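Local coordinates for protein ribonucleoside-diphosphate reductase subunit beta (Clostridium botulinum, PDB 6ZJK) that binds a di-iron centre and, as the R2 subunit of a ribonucleotide reductase, probably supplies the radical needed to make deoxyribonucleotides, at residues 94-99 / 213-218; 39-44 / 119-124; 305-310 / 318-323. One frame throughout, in Å; residues are numbered along the deposited sequence.

Contact 1. Residues 94-99 / 213-218; sequences NAFDKI and SFFYTL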
ATOM      1  N   ASN A  94     -30.193 -12.988  -6.762  1.00 40.70           N
ATOM      2  CA  ASN A  94     -30.493 -11.587  -6.489  1.00 40.55           C
ATOM      3  C   ASN A  94     -29.678 -11.080  -5.309  1.00 44.49           C
ATOM      4  O   ASN A  94     -29.051 -10.013  -5.382  1.00 43.61           O
ATOM      5  CB  ASN A  94     -31.996 -11.424  -6.209  1.00 45.10           C
ATOM      6  CG  ASN A  94     -32.354 -10.028  -5.730  1.00 45.10           C
ATOM      7  OD1 ASN A  94     -32.512  -9.118  -6.531  1.00 49.92           O
ATOM      8  ND2 ASN A  94     -32.504  -9.861  -4.414  1.00 46.48           N
ATOM      9  N   ALA A  95     -29.597 -11.875  -4.245  1.00 41.73           N
ATOM     10  CA  ALA A  95     -28.841 -11.434  -3.081  1.00 43.90           C
ATOM     11  C   ALA A  95     -27.341 -11.448  -3.367  1.00 39.99           C
ATOM     12  O   ALA A  95     -26.642 -10.478  -3.067  1.00 41.74           O
ATOM     13  CB  ALA A  95     -29.185 -12.316  -1.878  1.00 37.50           C
ATOM     14  N   PHE A  96     -26.849 -12.514  -4.005  1.00 41.98           N
ATOM     15  CA  PHE A  96     -25.430 -12.655  -4.332  1.00 39.59           C
ATOM     16  C   PHE A  96     -24.923 -11.503  -5.205  1.00 42.07           C
ATOM     17  O   PHE A  96     -23.851 -10.940  -4.943  1.00 43.24           O
ATOM     18  CB  PHE A  96     -25.205 -14.025  -4.992  1.00 40.38           C
ATOM     19  CG  PHE A  96     -23.762 -14.310  -5.373  1.00 41.54           C
ATOM     20  CD1 PHE A  96     -23.242 -13.834  -6.572  1.00 42.67           C
ATOM     21  CD2 PHE A  96     -22.956 -15.101  -4.568  1.00 41.69           C
ATOM     22  CE1 PHE A  96     -21.899 -14.087  -6.934  1.00 48.55           C
ATOM     23  CE2 PHE A  96     -21.612 -15.361  -4.921  1.00 41.19           C
ATOM     24  CZ  PHE A  96     -21.096 -14.856  -6.100  1.00 41.61           C
ATOM     25  N   ASP A  97     -25.657 -11.159  -6.271  1.00 40.22           N
ATOM     26  CA  ASP A  97     -25.206 -10.112  -7.191  1.00 42.46           C
ATOM     27  C   ASP A  97     -25.092  -8.759  -6.491  1.00 46.19           C
ATOM     28  O   ASP A  97     -24.105  -8.037  -6.665  1.00 43.32           O
ATOM     29  CB  ASP A  97     -26.169 -10.004  -8.388  1.00 45.68           C
ATOM     30  CG  ASP A  97     -26.222 -11.280  -9.241  1.00 47.57           C
ATOM     31  OD1 ASP A  97     -25.493 -12.251  -8.929  1.00 46.33           O
ATOM     32  OD2 ASP A  97     -27.010 -11.318 -10.225  1.00 48.18           O
ATOM     33  N   LYS A  98     -26.108  -8.383  -5.706  1.00 43.65           N
ATOM     34  CA  LYS A  98     -26.102  -7.053  -5.094  1.00 44.91           C
ATOM     35  C   LYS A  98     -25.048  -6.927  -3.997  1.00 38.31           C
ATOM     36  O   LYS A  98     -24.452  -5.859  -3.819  1.00 35.75           O
ATOM     37  CB  LYS A  98     -27.490  -6.717  -4.550  1.00 40.51           C
ATOM     38  CG  LYS A  98     -28.512  -6.461  -5.661  1.00 41.81           C
ATOM     39  CD  LYS A  98     -29.927  -6.619  -5.164  1.00 50.81           C
ATOM     40  CE  LYS A  98     -30.898  -6.589  -6.333  1.00 55.40           C
ATOM     41  NZ  LYS A  98     -30.755  -5.318  -7.095  1.00 56.98           N
ATOM     42  N   ILE A  99     -24.823  -7.991  -3.237  1.00 35.00           N
ATOM     43  CA  ILE A  99     -23.912  -7.907  -2.108  1.00 40.45           C
ATOM     44  C   ILE A  99     -22.478  -7.801  -2.599  1.00 39.88           C
ATOM     45  O   ILE A  99     -21.704  -6.947  -2.141  1.00 37.42           O
ATOM     46  CB  ILE A  99     -24.100  -9.120  -1.185  1.00 42.35           C
ATOM     47  CG1 ILE A  99     -25.407  -9.002  -0.388  1.00 41.88           C
ATOM     48  CG2 ILE A  99     -22.901  -9.300  -0.308  1.00 34.96           C
ATOM     49  CD1 ILE A  99     -25.792 -10.279   0.281  1.00 41.96           C
ATOM     50  N   SER A 213     -21.999 -12.744   6.701  1.00 38.47           N
ATOM     51  CA  SER A 213     -23.007 -13.694   7.160  1.00 36.25           C
ATOM     52  C   SER A 213     -23.831 -14.261   6.009  1.00 38.34           C
ATOM     53  O   SER A 213     -24.372 -15.367   6.142  1.00 35.05           O
ATOM     54  CB  SER A 213     -23.920 -13.054   8.221  1.00 40.30           C
ATOM     55  OG  SER A 213     -24.748 -12.039   7.680  1.00 42.22           O
ATOM     56  N   PHE A 214     -23.929 -13.551   4.875  1.00 36.63           N
ATOM     57  CA  PHE A 214     -24.636 -14.111   3.723  1.00 32.60           C
ATOM     58  C   PHE A 214     -23.878 -15.295   3.131  1.00 37.25           C
ATOM     59  O   PHE A 214     -24.458 -16.370   2.910  1.00 33.89           O
ATOM     60  CB  PHE A 214     -24.879 -13.042   2.651  1.00 38.46           C
ATOM     61  CG  PHE A 214     -25.434 -13.607   1.349  1.00 41.80           C
ATOM     62  CD1 PHE A 214     -26.763 -14.002   1.274  1.00 42.52           C
ATOM     63  CD2 PHE A 214     -24.633 -13.741   0.220  1.00 37.72           C
ATOM     64  CE1 PHE A 214     -27.288 -14.538   0.100  1.00 38.21           C
ATOM     65  CE2 PHE A 214     -25.142 -14.277  -0.970  1.00 38.71           C
ATOM     66  CZ  PHE A 214     -26.471 -14.676  -1.023  1.00 43.20           C
ATOM     67  N   PHE A 215     -22.577 -15.112   2.859  1.00 36.30           N
ATOM     68  CA  PHE A 215     -21.797 -16.164   2.219  1.00 34.09           C
ATOM     69  C   PHE A 215     -21.629 -17.364   3.137  1.00 36.19           C
ATOM     70  O   PHE A 215     -21.709 -18.510   2.674  1.00 33.18           O
ATOM     71  CB  PHE A 215     -20.452 -15.596   1.748  1.00 35.42           C
ATOM     72  CG  PHE A 215     -20.623 -14.556   0.694  1.00 36.66           C
ATOM     73  CD1 PHE A 215     -20.929 -14.926  -0.607  1.00 33.81           C
ATOM     74  CD2 PHE A 215     -20.593 -13.209   1.020  1.00 35.94           C
ATOM     75  CE1 PHE A 215     -21.148 -13.961  -1.584  1.00 40.56           C
ATOM     76  CE2 PHE A 215     -20.811 -12.241   0.059  1.00 37.40           C
ATOM     77  CZ  PHE A 215     -21.090 -12.615  -1.247  1.00 36.84           C
ATOM     78  N   TYR A 216     -21.486 -17.126   4.456  1.00 32.16           N
ATOM     79  CA  TYR A 216     -21.456 -18.241   5.396  1.00 36.47           C
ATOM     80  C   TYR A 216     -22.803 -18.960   5.445  1.00 38.01           C
ATOM     81  O   TYR A 216     -22.847 -20.191   5.568  1.00 32.08           O
ATOM     82  CB  TYR A 216     -21.060 -17.761   6.804  1.00 34.65           C
ATOM     83  CG  TYR A 216     -19.674 -17.112   6.886  1.00 39.41           C
ATOM     84  CD1 TYR A 216     -18.713 -17.335   5.893  1.00 34.70           C
ATOM     85  CD2 TYR A 216     -19.324 -16.295   7.966  1.00 32.87           C
ATOM     86  CE1 TYR A 216     -17.454 -16.734   5.945  1.00 34.38           C
ATOM     87  CE2 TYR A 216     -18.042 -15.689   8.040  1.00 36.35           C
ATOM     88  CZ  TYR A 216     -17.112 -15.917   7.036  1.00 41.80           C
ATOM     89  OH  TYR A 216     -15.844 -15.323   7.104  1.00 36.17           O
ATOM     90  N   THR A 217     -23.911 -18.213   5.351  1.00 31.96           N
ATOM     91  CA  THR A 217     -25.225 -18.855   5.338  1.00 41.31           C
ATOM     92  C   THR A 217     -25.399 -19.728   4.099  1.00 43.67           C
ATOM     93  O   THR A 217     -25.989 -20.808   4.187  1.00 44.23           O
ATOM     94  CB  THR A 217     -26.354 -17.823   5.443  1.00 33.92           C
ATOM     95  OG1 THR A 217     -26.327 -17.211   6.743  1.00 35.44           O
ATOM     96  CG2 THR A 217     -27.715 -18.480   5.255  1.00 41.34           C
ATOM     97  N   LEU A 218     -24.894 -19.282   2.933  1.00 40.84           N
ATOM     98  CA  LEU A 218     -24.945 -20.134   1.742  1.00 40.13           C
ATOM     99  C   LEU A 218     -24.125 -21.401   1.947  1.00 39.70           C
ATOM    100  O   LEU A 218     -24.628 -22.519   1.763  1.00 39.45           O
ATOM    101  CB  LEU A 218     -24.443 -19.379   0.505  1.00 39.67           C
ATOM    102  CG  LEU A 218     -25.339 -18.332  -0.163  1.00 42.99           C
ATOM    103  CD1 LEU A 218     -24.701 -17.831  -1.456  1.00 47.87           C
ATOM    104  CD2 LEU A 218     -26.727 -18.924  -0.416  1.00 41.80           C
TER
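Phe214 and Phe215, which meet Ala95, Phe96 and Ile99, follow Ser213, whose carbonyl O is gripped twice: by Thr217 OG1 at 2.8 Å and by Thr217 N at 3.0 Å. Across the interface everything is apolar. Ile99 CD1 lies over one face of the Phe214 ring, 3.9 Å from its centroid, in a CH-pi contact, and Leu218 CG of the same helix backs the opposite face. The far end of that ring also meets Ala95, Phe214 CE1 standing 3.5 Å from Ala95 CB. Phe215 has CG turned beside its own backbone N (chi1 -64°), which brings the ring to Phe96; Phe96 CE2 meets its edge at Phe215 CE1, 3.6 Å away, the planes set steeply at 79°. Ile99 CG2 adds a 3.6 Å contact to Phe215 CE2. Segments 94-99 and 213-218, on helices 90-118 and 190-220 of the helical R2 fold, run roughly antiparallel, their axes 11.2 Å apart, a wide spacing filled by rings. Phe231 stacks on Phe215 as well, extending the aromatic cluster into helix 225-255. With no polar bond between the two segments, their pairing here rests on buried hydrocarbon and the CH-pi contact of Ile99.

Contact 2. Residues 39-44 / 119-124; sequences SMINGN and RYITAA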
ATOM      1  N   SER A  39       3.798  12.269  18.205  1.00 44.92           N
ATOM      2  CA  SER A  39       2.352  12.154  18.377  1.00 46.22           C
ATOM      3  C   SER A  39       1.732  11.596  17.100  1.00 43.36           C
ATOM      4  O   SER A  39       2.392  11.482  16.063  1.00 42.31           O
ATOM      5  CB  SER A  39       1.719  13.502  18.736  1.00 44.09           C
ATOM      6  OG  SER A  39       2.025  14.456  17.734  1.00 48.07           O
ATOM      7  N   MET A  40       0.440  11.285  17.169  1.00 44.60           N
ATOM      8  CA  MET A  40      -0.344  10.720  16.068  1.00 45.85           C
ATOM      9  C   MET A  40      -0.551  11.685  14.935  1.00 46.09           C
ATOM     10  O   MET A  40      -0.431  11.354  13.824  1.00 45.45           O
ATOM     11  CB  MET A  40      -1.679  10.159  16.542  1.00 44.14           C
ATOM     12  CG  MET A  40      -2.384   9.226  15.580  1.00 43.70           C
ATOM     13  SD  MET A  40      -1.645   7.666  15.293  1.00 46.99           S
ATOM     14  CE  MET A  40      -1.881   6.858  16.821  1.00 45.44           C
ATOM     15  N   ILE A  41      -0.913  12.881  15.271  1.00 46.44           N
ATOM     16  CA  ILE A  41      -1.048  13.937  14.328  1.00 46.36           C
ATOM     17  C   ILE A  41      -0.298  15.142  14.867  1.00 50.16           C
ATOM     18  O   ILE A  41      -0.003  15.212  16.018  1.00 50.09           O
ATOM     19  CB  ILE A  41      -2.504  14.289  14.004  1.00 50.12           C
ATOM     20  CG1 ILE A  41      -3.277  14.635  15.243  1.00 50.30           C
ATOM     21  CG2 ILE A  41      -3.172  13.152  13.277  1.00 39.31           C
ATOM     22  CD1 ILE A  41      -4.499  15.442  14.966  1.00 50.97           C
ATOM     23  N   ASN A  42      -0.013  16.084  14.009  1.00 47.91           N
ATOM     24  CA  ASN A  42       0.700  17.297  14.320  1.00 51.00           C
ATOM     25  C   ASN A  42       2.099  17.108  14.946  1.00 49.26           C
ATOM     26  O   ASN A  42       2.593  17.984  15.512  1.00 54.60           O
ATOM     27  CB  ASN A  42      -0.136  18.274  15.163  1.00 53.64           C
ATOM     28  CG  ASN A  42      -1.391  18.779  14.474  1.00 58.09           C
ATOM     29  OD1 ASN A  42      -1.369  19.229  13.373  1.00 56.02           O
ATOM     30  ND2 ASN A  42      -2.471  18.731  15.175  1.00 55.92           N
ATOM     31  N   GLY A  43       2.743  15.984  14.781  1.00 48.49           N
ATOM     32  CA  GLY A  43       4.046  15.777  15.376  1.00 50.91           C
ATOM     33  C   GLY A  43       5.191  16.185  14.452  1.00 50.46           C
ATOM     34  O   GLY A  43       5.036  16.239  13.231  1.00 53.71           O
ATOM     35  N   ASN A  44       6.346  16.477  15.053  1.00 43.38           N
ATOM     36  CA  ASN A  44       7.540  16.897  14.309  1.00 46.32           C
ATOM     37  C   ASN A  44       8.323  15.649  13.912  1.00 49.62           C
ATOM     38  O   ASN A  44       9.316  15.276  14.540  1.00 52.06           O
ATOM     39  CB  ASN A  44       8.397  17.837  15.161  1.00 47.95           C
ATOM     40  CG  ASN A  44       9.585  18.426  14.395  1.00 52.90           C
ATOM     41  OD1 ASN A  44       9.545  18.563  13.176  1.00 57.03           O
ATOM     42  ND2 ASN A  44      10.651  18.765  15.116  1.00 53.22           N
ATOM     43  N   ARG A 119      -1.678  10.260   5.028  1.00 53.63           N
ATOM     44  CA  ARG A 119      -0.827  11.361   4.809  1.00 55.36           C
ATOM     45  C   ARG A 119      -0.898  12.502   5.807  1.00 54.85           C
ATOM     46  O   ARG A 119      -0.190  13.444   5.686  1.00 53.58           O
ATOM     47  CB  ARG A 119      -0.983  11.794   3.357  1.00 56.77           C
ATOM     48  CG  ARG A 119      -1.898  12.930   3.018  1.00 62.25           C
ATOM     49  CD  ARG A 119      -1.856  13.245   1.514  1.00 66.68           C
ATOM     50  NE  ARG A 119      -3.166  13.721   1.075  1.00 76.69           N
ATOM     51  CZ  ARG A 119      -3.412  14.614   0.122  1.00 81.79           C
ATOM     52  NH1 ARG A 119      -2.454  15.206  -0.552  1.00 80.77           N
ATOM     53  NH2 ARG A 119      -4.657  14.934  -0.144  1.00 78.59           N
ATOM     54  N   TYR A 120      -1.753  12.345   6.790  1.00 51.30           N
ATOM     55  CA  TYR A 120      -1.891  13.321   7.844  1.00 52.55           C
ATOM     56  C   TYR A 120      -1.402  12.708   9.133  1.00 50.99           C
ATOM     57  O   TYR A 120      -1.276  13.353  10.081  1.00 48.27           O
ATOM     58  CB  TYR A 120      -3.310  13.792   8.002  1.00 54.29           C
ATOM     59  CG  TYR A 120      -3.749  14.673   6.899  1.00 62.79           C
ATOM     60  CD1 TYR A 120      -4.368  14.172   5.793  1.00 59.36           C
ATOM     61  CD2 TYR A 120      -3.534  15.990   6.944  1.00 64.92           C
ATOM     62  CE1 TYR A 120      -4.765  14.975   4.777  1.00 56.71           C
ATOM     63  CE2 TYR A 120      -3.924  16.787   5.923  1.00 71.11           C
ATOM     64  CZ  TYR A 120      -4.542  16.254   4.853  1.00 64.06           C
ATOM     65  OH  TYR A 120      -4.930  17.053   3.852  1.00 68.36           O
ATOM     66  N   ILE A 121      -1.124  11.434   9.132  1.00 46.57           N
ATOM     67  CA  ILE A 121      -0.641  10.753  10.287  1.00 49.49           C
ATOM     68  C   ILE A 121       0.879  10.965  10.498  1.00 46.70           C
ATOM     69  O   ILE A 121       1.648  10.629   9.671  1.00 42.89           O
ATOM     70  CB  ILE A 121      -0.912   9.270  10.164  1.00 46.67           C
ATOM     71  CG1 ILE A 121      -2.409   9.005  10.195  1.00 47.35           C
ATOM     72  CG2 ILE A 121      -0.223   8.529  11.256  1.00 40.15           C
ATOM     73  CD1 ILE A 121      -3.086   9.169  11.518  1.00 39.88           C
ATOM     74  N   THR A 122       1.273  11.492  11.647  1.00 39.37           N
ATOM     75  CA  THR A 122       2.671  11.773  11.923  1.00 45.39           C
ATOM     76  C   THR A 122       3.480  10.770  12.671  1.00 45.04           C
ATOM     77  O   THR A 122       4.509  11.068  13.105  1.00 46.85           O
ATOM     78  CB  THR A 122       2.884  13.133  12.558  1.00 47.94           C
ATOM     79  OG1 THR A 122       2.109  13.238  13.725  1.00 43.39           O
ATOM     80  CG2 THR A 122       2.459  14.173  11.661  1.00 44.25           C
ATOM     81  N   ALA A 123       2.979   9.576  12.816  1.00 45.75           N
ATOM     82  CA  ALA A 123       3.691   8.441  13.399  1.00 37.18           C
ATOM     83  C   ALA A 123       3.977   7.437  12.288  1.00 42.82           C
ATOM     84  O   ALA A 123       3.057   6.745  11.838  1.00 40.32           O
ATOM     85  CB  ALA A 123       2.856   7.781  14.493  1.00 39.01           C
ATOM     86  N   ALA A 124       5.246   7.328  11.875  1.00 38.54           N
ATOM     87  CA  ALA A 124       5.584   6.484  10.731  1.00 42.04           C
ATOM     88  C   ALA A 124       5.208   5.027  10.964  1.00 38.62           C
ATOM     89  O   ALA A 124       4.841   4.323  10.018  1.00 37.01           O
ATOM     90  CB  ALA A 124       7.079   6.581  10.415  1.00 38.10           C
TER
HETATM   91  O   HOH W   1       5.348  12.538  15.513  1.00 40.22           O
HETATM   92  O   HOH W   2      -1.029  16.205  11.058  1.00 53.25           O
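Thr122 has its CB directed toward the loop 39-44 and sets its hydroxyl inside the bend of that chain, while Met40 and Ile121 lie side by side, pointing the same way. The hydroxyl both gives and takes: Thr122 OG1 donates to Ser39 O at 2.9 Å and accepts from Gly43 N at 3.0 Å. A chi1 of 56°, with OG1 held between the backbone N and the carbonyl carbon, sends it into the bend, and it approaches Ser39 O from well above the carbonyl plane (53° out of it). Next to it the backbones join directly, Thr122 N donating to Met40 O at 2.8 Å. The bend has a brace of its own, from Ser39 OG to Ile41 O at 2.8 Å, and Asn42 turns the chain with left-handed backbone angles. In the helical R2 fold this pins the N-terminal arm onto the short connection between helices 90-118 and 124-151, which carry the iron ligands Asp107, Glu137 and His140; Ala123 sits at the N-cap of the second helix. Met40 CG is 4.1 Å from Ile121 CD1. Both residues also touch Val126, and the bent Met40 chain rests on Glu251 and Leu252 of helix 225-255. Ile41 CG2 sits 3.7 Å from Tyr120 O. Two waters extend the seam: one accepts from Ser39 N and donates to Thr122 O, the other takes the N-H of Asn42 and donates to Tyr120 O, at 3.0 Å.

Contact 3. Residues 305-310 / 318-323; sequences YLSNLR and PLYPEI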
ATOM      1  N   TYR A 305     -26.384  -6.403  17.745  1.00 38.96           N
ATOM      2  CA  TYR A 305     -25.440  -7.050  18.653  1.00 42.30           C
ATOM      3  C   TYR A 305     -24.003  -6.674  18.306  1.00 43.21           C
ATOM      4  O   TYR A 305     -23.173  -6.456  19.196  1.00 41.01           O
ATOM      5  CB  TYR A 305     -25.628  -8.570  18.606  1.00 37.74           C
ATOM      6  CG  TYR A 305     -24.523  -9.369  19.277  1.00 47.88           C
ATOM      7  CD1 TYR A 305     -24.515  -9.590  20.653  1.00 48.39           C
ATOM      8  CD2 TYR A 305     -23.483  -9.899  18.525  1.00 46.19           C
ATOM      9  CE1 TYR A 305     -23.500 -10.325  21.249  1.00 52.22           C
ATOM     10  CE2 TYR A 305     -22.466 -10.630  19.106  1.00 50.48           C
ATOM     11  CZ  TYR A 305     -22.471 -10.838  20.465  1.00 52.99           C
ATOM     12  OH  TYR A 305     -21.440 -11.568  21.029  1.00 55.35           O
ATOM     13  N   LEU A 306     -23.683  -6.633  17.017  1.00 39.41           N
ATOM     14  CA  LEU A 306     -22.333  -6.264  16.607  1.00 43.17           C
ATOM     15  C   LEU A 306     -22.000  -4.834  17.008  1.00 37.27           C
ATOM     16  O   LEU A 306     -20.882  -4.557  17.455  1.00 35.82           O
ATOM     17  CB  LEU A 306     -22.172  -6.442  15.090  1.00 36.06           C
ATOM     18  CG  LEU A 306     -22.067  -7.886  14.599  1.00 41.37           C
ATOM     19  CD1 LEU A 306     -21.934  -7.965  13.058  1.00 45.00           C
ATOM     20  CD2 LEU A 306     -20.911  -8.598  15.261  1.00 42.98           C
ATOM     21  N   SER A 307     -22.956  -3.908  16.860  1.00 36.06           N
ATOM     22  CA  SER A 307     -22.652  -2.522  17.193  1.00 41.22           C
ATOM     23  C   SER A 307     -22.361  -2.353  18.680  1.00 43.51           C
ATOM     24  O   SER A 307     -21.531  -1.514  19.048  1.00 43.51           O
ATOM     25  CB  SER A 307     -23.778  -1.590  16.743  1.00 38.35           C
ATOM     26  OG  SER A 307     -24.896  -1.670  17.588  1.00 41.61           O
ATOM     27  N   ASN A 308     -22.999  -3.150  19.549  1.00 45.97           N
ATOM     28  CA  ASN A 308     -22.691  -3.070  20.979  1.00 47.92           C
ATOM     29  C   ASN A 308     -21.226  -3.412  21.229  1.00 43.77           C
ATOM     30  O   ASN A 308     -20.540  -2.725  21.994  1.00 40.74           O
ATOM     31  CB  ASN A 308     -23.577  -4.019  21.790  1.00 41.00           C
ATOM     32  CG  ASN A 308     -25.045  -3.647  21.740  1.00 43.45           C
ATOM     33  OD1 ASN A 308     -25.423  -2.527  21.399  1.00 43.00           O
ATOM     34  ND2 ASN A 308     -25.883  -4.602  22.074  1.00 44.51           N
ATOM     35  N   LEU A 309     -20.734  -4.484  20.595  1.00 41.67           N
ATOM     36  CA  LEU A 309     -19.324  -4.849  20.737  1.00 44.36           C
ATOM     37  C   LEU A 309     -18.420  -3.734  20.216  1.00 42.14           C
ATOM     38  O   LEU A 309     -17.437  -3.364  20.860  1.00 40.14           O
ATOM     39  CB  LEU A 309     -19.027  -6.145  19.973  1.00 44.04           C
ATOM     40  CG  LEU A 309     -19.856  -7.420  20.191  1.00 52.20           C
ATOM     41  CD1 LEU A 309     -19.298  -8.554  19.312  1.00 48.22           C
ATOM     42  CD2 LEU A 309     -19.932  -7.831  21.638  1.00 53.66           C
ATOM     43  N   ARG A 310     -18.745  -3.185  19.039  1.00 44.39           N
ATOM     44  CA  ARG A 310     -17.883  -2.180  18.426  1.00 39.42           C
ATOM     45  C   ARG A 310     -17.795  -0.920  19.275  1.00 43.50           C
ATOM     46  O   ARG A 310     -16.706  -0.372  19.461  1.00 39.62           O
ATOM     47  CB  ARG A 310     -18.388  -1.830  17.027  1.00 38.21           C
ATOM     48  CG  ARG A 310     -18.596  -3.013  16.121  1.00 39.40           C
ATOM     49  CD  ARG A 310     -17.345  -3.882  15.986  1.00 41.59           C
ATOM     50  NE  ARG A 310     -17.536  -4.934  14.988  1.00 38.35           N
ATOM     51  CZ  ARG A 310     -17.225  -6.215  15.172  1.00 41.09           C
ATOM     52  NH1 ARG A 310     -16.705  -6.618  16.322  1.00 35.43           N
ATOM     53  NH2 ARG A 310     -17.449  -7.098  14.203  1.00 37.33           N
ATOM     54  N   PRO A 318     -23.188   1.322  24.692  1.00 50.18           N
ATOM     55  CA  PRO A 318     -23.945   0.652  23.626  1.00 47.69           C
ATOM     56  C   PRO A 318     -25.269   1.358  23.350  1.00 54.24           C
ATOM     57  O   PRO A 318     -25.814   2.066  24.198  1.00 47.70           O
ATOM     58  CB  PRO A 318     -24.188  -0.758  24.187  1.00 46.12           C
ATOM     59  CG  PRO A 318     -23.246  -0.919  25.304  1.00 50.10           C
ATOM     60  CD  PRO A 318     -22.982   0.451  25.862  1.00 50.57           C
ATOM     61  N   LEU A 319     -25.766   1.177  22.121  1.00 50.20           N
ATOM     62  CA  LEU A 319     -27.071   1.692  21.713  1.00 47.82           C
ATOM     63  C   LEU A 319     -28.209   0.719  22.007  1.00 47.19           C
ATOM     64  O   LEU A 319     -29.338   1.158  22.252  1.00 53.09           O
ATOM     65  CB  LEU A 319     -27.072   2.016  20.214  1.00 49.73           C
ATOM     66  CG  LEU A 319     -26.230   3.212  19.766  1.00 51.57           C
ATOM     67  CD1 LEU A 319     -26.000   3.160  18.267  1.00 39.45           C
ATOM     68  CD2 LEU A 319     -26.922   4.514  20.160  1.00 50.41           C
ATOM     69  N   TYR A 320     -27.953  -0.587  21.995  1.00 47.57           N
ATOM     70  CA  TYR A 320     -29.008  -1.591  22.145  1.00 45.59           C
ATOM     71  C   TYR A 320     -28.677  -2.557  23.281  1.00 53.80           C
ATOM     72  O   TYR A 320     -28.521  -3.761  23.063  1.00 51.90           O
ATOM     73  CB  TYR A 320     -29.194  -2.337  20.823  1.00 50.16           C
ATOM     74  CG  TYR A 320     -29.212  -1.396  19.637  1.00 49.31           C
ATOM     75  CD1 TYR A 320     -30.354  -0.660  19.334  1.00 45.74           C
ATOM     76  CD2 TYR A 320     -28.085  -1.230  18.831  1.00 44.67           C
ATOM     77  CE1 TYR A 320     -30.377   0.213  18.253  1.00 45.83           C
ATOM     78  CE2 TYR A 320     -28.095  -0.355  17.750  1.00 43.01           C
ATOM     79  CZ  TYR A 320     -29.249   0.370  17.475  1.00 48.43           C
ATOM     80  OH  TYR A 320     -29.282   1.242  16.408  1.00 47.54           O
ATOM     81  N   PRO A 321     -28.617  -2.064  24.526  1.00 54.33           N
ATOM     82  CA  PRO A 321     -28.180  -2.931  25.635  1.00 55.35           C
ATOM     83  C   PRO A 321     -29.106  -4.101  25.876  1.00 58.85           C
ATOM     84  O   PRO A 321     -28.691  -5.088  26.497  1.00 63.69           O
ATOM     85  CB  PRO A 321     -28.170  -1.986  26.854  1.00 58.27           C
ATOM     86  CG  PRO A 321     -28.215  -0.590  26.296  1.00 60.22           C
ATOM     87  CD  PRO A 321     -28.987  -0.718  24.992  1.00 53.36           C
ATOM     88  N   GLU A 322     -30.341  -4.039  25.384  1.00 54.21           N
ATOM     89  CA  GLU A 322     -31.301  -5.105  25.621  1.00 57.76           C
ATOM     90  C   GLU A 322     -31.035  -6.344  24.774  1.00 64.39           C
ATOM     91  O   GLU A 322     -31.635  -7.388  25.035  1.00 61.57           O
ATOM     92  CB  GLU A 322     -32.725  -4.572  25.389  1.00 64.11           C
ATOM     93  CG  GLU A 322     -33.114  -4.282  23.928  1.00 61.56           C
ATOM     94  CD  GLU A 322     -32.503  -2.982  23.382  1.00 64.50           C
ATOM     95  OE1 GLU A 322     -32.922  -2.557  22.283  1.00 61.30           O
ATOM     96  OE2 GLU A 322     -31.657  -2.352  24.068  1.00 55.54           O
ATOM     97  N   ILE A 323     -30.133  -6.262  23.793  1.00 71.76           N
ATOM     98  CA  ILE A 323     -29.740  -7.405  22.976  1.00 66.34           C
ATOM     99  C   ILE A 323     -28.356  -7.829  23.452  1.00 68.59           C
ATOM    100  O   ILE A 323     -27.341  -7.307  22.980  1.00 70.44           O
ATOM    101  CB  ILE A 323     -29.716  -7.051  21.482  1.00 68.77           C
ATOM    102  CG1 ILE A 323     -31.075  -6.534  21.023  1.00 68.66           C
ATOM    103  CG2 ILE A 323     -29.292  -8.254  20.642  1.00 70.45           C
ATOM    104  CD1 ILE A 323     -31.033  -5.992  19.616  1.00 70.21           C
TER
HETATM  105  O   HOH W   3     -24.603  -0.334  20.235  1.00 42.65           O
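Helix segment 305-310 and the returning chain 318-323 run in opposite senses, with the CA atoms of Asn308 and Pro318 4.7 Å apart at one end, those of Tyr305 and Ile323 6.1 Å apart at the other, and a type I beta turn spanning Tyr320 to Ile323. Asn308 carries the contact. Its CG is turned beside its own backbone N (chi1 -65°), which swings the amide out over the returning chain, where it takes hold of both the N-H and the carbonyl of Tyr320. Tyr320 N donates to Asn308 OD1 at 3.2 Å, and Asn308 ND2 donates to Tyr320 O at 2.9 Å. The second bond arrives from high above the carbonyl plane (62° out of it). On the other face of that plane Ile323 N closes the turn onto Tyr320 O at 3.1 Å, so this carbonyl is gripped by two donors. Pro318 lies across the Asn308 side chain at about a right angle, its CB against OD1. A water donates to Asn308 OD1 at 2.6 Å and to Ser307 OG, and accepts from Leu319 N. Ser307 OG, itself bonded to Lys304 O, also lies at the edge of the Tyr320 ring, 3.5 Å from Tyr320 CD2. Further along, Ile323 CG2 packs beside Tyr305 CB, and the Tyr305 ring stacks with His326. The arrangement folds the chain back on helix 296-313 soon after that helix ends. Two donors at OD1 and a carbonyl facing ND2 fix which way round the Asn308 amide sits, and its two-point grip on Tyr320 ties the beta turn to the helix.

The three contacts are spread round the helical bundle that houses the two iron ions. Contact 1 lies nearest to contact 3, with closest atoms about 7 Å apart and centres 24 Å apart. Contact 2 is on the other side of the chain's centre from contact 1, their centres 40 Å apart, yet helix 90-118 links them: it holds segment 94-99, carries the iron ligand Asp107 and ends just before segment 119-124. Helix 190-220 likewise carries Glu204 and segment 213-218, and is bonded at Tyr201 OH to Arg310 O from contact 3. The side chain of Phe215 is about 12 Å from a bound iron ion.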